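Local atomic coordinates of uncharacterized ABC transporter solute-binding protein yclQ (Bacillus subtilis subsp. subtilis str. 168, PDB entry 3GFV), a protein that binds iron-free and ferric petrobactin, and its precursor 3,4-dihydroxybenzoic acid, as the solute-binding component of the YclNOPQ ABC transporter for siderophore uptake. Residues 123-126 with 127-130. Numbering follows the deposited sequence.
Sequences VDTA and KYME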
ATOM      1  N   VAL A 123       0.848  -7.522  -1.525  1.00 25.36           N
ATOM      2  CA  VAL A 123       2.197  -7.679  -0.996  1.00 24.89           C
ATOM      3  C   VAL A 123       2.184  -8.559   0.249  1.00 26.98           C
ATOM      4  O   VAL A 123       1.224  -8.550   1.035  1.00 28.54           O
ATOM      5  CB  VAL A 123       2.888  -6.323  -0.688  1.00 26.36           C
ATOM      6  CG1 VAL A 123       3.180  -5.555  -1.989  1.00 31.40           C
ATOM      7  CG2 VAL A 123       2.047  -5.487   0.288  1.00 31.34           C
ATOM      8  N   ASP A 124       3.245  -9.331   0.421  1.00 24.10           N
ATOM      9  CA  ASP A 124       3.433 -10.094   1.650  1.00 26.12           C
ATOM     10  C   ASP A 124       4.407  -9.267   2.486  1.00 22.72           C
ATOM     11  O   ASP A 124       5.582  -9.150   2.132  1.00 25.83           O
ATOM     12  CB  ASP A 124       4.003 -11.483   1.312  1.00 31.40           C
ATOM     13  CG  ASP A 124       4.462 -12.267   2.546  1.00 37.59           C
ATOM     14  OD1 ASP A 124       4.400 -11.740   3.689  1.00 35.17           O
ATOM     15  OD2 ASP A 124       4.895 -13.426   2.355  1.00 41.70           O
ATOM     16  N   THR A 125       3.925  -8.677   3.583  1.00 25.96           N
ATOM     17  CA  THR A 125       4.775  -7.731   4.312  1.00 27.07           C
ATOM     18  C   THR A 125       5.917  -8.430   5.039  1.00 28.53           C
ATOM     19  O   THR A 125       6.831  -7.782   5.546  1.00 32.46           O
ATOM     20  CB  THR A 125       3.968  -6.839   5.271  1.00 34.30           C
ATOM     21  OG1 THR A 125       3.261  -7.666   6.198  1.00 34.22           O
ATOM     22  CG2 THR A 125       2.978  -5.977   4.488  1.00 32.47           C
ATOM     23  N   ALA A 126       5.884  -9.751   5.091  1.00 30.28           N
ATOM     24  CA  ALA A 126       7.015 -10.475   5.654  1.00 38.49           C
ATOM     25  C   ALA A 126       8.122 -10.631   4.600  1.00 34.77           C
ATOM     26  O   ALA A 126       9.271 -10.956   4.922  1.00 35.90           O
ATOM     27  CB  ALA A 126       6.566 -11.834   6.179  1.00 45.41           C
ATOM     28  N   LYS A 127       7.764 -10.400   3.339  1.00 30.66           N
ATOM     29  CA  LYS A 127       8.689 -10.526   2.215  1.00 28.12           C
ATOM     30  C   LYS A 127       8.367  -9.414   1.242  1.00 29.65           C
ATOM     31  O   LYS A 127       7.931  -9.678   0.116  1.00 29.28           O
ATOM     32  CB  LYS A 127       8.444 -11.835   1.453  1.00 40.97           C
ATOM     33  CG  LYS A 127       8.826 -13.117   2.142  1.00 50.62           C
ATOM     34  CD  LYS A 127       8.185 -14.285   1.391  1.00 56.36           C
ATOM     35  CE  LYS A 127       9.036 -15.540   1.448  1.00 65.49           C
ATOM     36  NZ  LYS A 127       9.376 -15.924   2.850  1.00 69.93           N
ATOM     37  N   TYR A 128       8.542  -8.171   1.664  1.00 24.57           N
ATOM     38  CA  TYR A 128       7.931  -7.069   0.932  1.00 21.78           C
ATOM     39  C   TYR A 128       8.421  -6.984  -0.536  1.00 23.96           C
ATOM     40  O   TYR A 128       7.619  -7.073  -1.465  1.00 26.12           O
ATOM     41  CB  TYR A 128       8.111  -5.730   1.661  1.00 21.68           C
ATOM     42  CG  TYR A 128       7.134  -4.717   1.167  1.00 21.18           C
ATOM     43  CD1 TYR A 128       6.013  -4.375   1.918  1.00 23.15           C
ATOM     44  CD2 TYR A 128       7.288  -4.142  -0.091  1.00 25.42           C
ATOM     45  CE1 TYR A 128       5.088  -3.463   1.438  1.00 25.63           C
ATOM     46  CE2 TYR A 128       6.377  -3.239  -0.576  1.00 25.54           C
ATOM     47  CZ  TYR A 128       5.285  -2.898   0.185  1.00 25.69           C
ATOM     48  OH  TYR A 128       4.380  -1.990  -0.301  1.00 29.54           O
HETATM   49  N   MSE A 129       9.722  -6.819  -0.738  1.00 23.47           N
HETATM   50  CA  MSE A 129      10.227  -6.546  -2.083  1.00 28.69           C
HETATM   51  C   MSE A 129      10.070  -7.749  -3.002  1.00 26.88           C
HETATM   52  O   MSE A 129       9.787  -7.604  -4.194  1.00 26.25           O
HETATM   53  CB  MSE A 129      11.678  -6.055  -2.029  1.00 28.11           C
HETATM   54  CG  MSE A 129      11.799  -4.612  -1.533  1.00 25.26           C
HETATM   55 SE   MSE A 129      10.537  -3.399  -2.413  0.70 32.24          SE
HETATM   56  CE  MSE A 129      11.364  -3.360  -4.213  1.00 27.24           C
ATOM     57  N   GLU A 130      10.239  -8.949  -2.457  1.00 29.45           N
ATOM     58  CA  GLU A 130      10.040 -10.156  -3.255  1.00 33.06           C
ATOM     59  C   GLU A 130       8.630 -10.167  -3.845  1.00 28.29           C
ATOM     60  O   GLU A 130       8.462 -10.343  -5.054  1.00 29.44           O
ATOM     61  CB  GLU A 130      10.276 -11.412  -2.415  1.00 37.95           C
ATOM     62  CG  GLU A 130       9.969 -12.722  -3.132  1.00 50.46           C
ATOM     63  CD  GLU A 130      10.256 -13.947  -2.269  1.00 60.80           C
ATOM     64  OE1 GLU A 130       9.319 -14.736  -2.017  1.00 66.08           O
ATOM     65  OE2 GLU A 130      11.415 -14.114  -1.830  1.00 63.26           O
TER
HETATM   66  O   HOH W   1       9.628  -7.607   4.223  1.00 38.15           O
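Lys127 N donates to Asp124 O across 2.8 Å with an N-H...O angle of 150°, an i to i+3 bond that closes a beta turn over Thr125 and Ala126, where the chain passes from edge strand 118-120 of a parallel sheet of this periplasmic binding protein fold to helix 128-142. An Asx turn shares this bend: Ala126 N reaches Asp124 OD1 at 2.9 Å, from above the carboxylate plane. With CG trans to the backbone N (chi1 170°), the Asp124 carboxylate sits beside its own carbonyl carbon, where OD1 can meet Ala126 N. Its other oxygen, OD2, meets the Lys127 aliphatic chain, 3.5 Å from CD, whereas NZ stays 5.2 Å from OD2, too far for a salt bridge.

At Lys127, the N-cap residue, the chain enters the helix. A water bridges the junction, accepting from Tyr128 N at 2.8 Å and donating to Thr125 O. Outside the two segments, Thr125 OG1 is hydrogen-bonded to Lys190 O, and Ser131 OG to Asp124 N, tying the loop to the first helical turn. Tyr128, buried, touches Met284 of helix 281-296, while Val123 covers one face of the Tyr128 ring, offset toward the rim, with CG1 4.0 Å from Tyr128 CZ and CG2 3.8 Å from Tyr128 CE1.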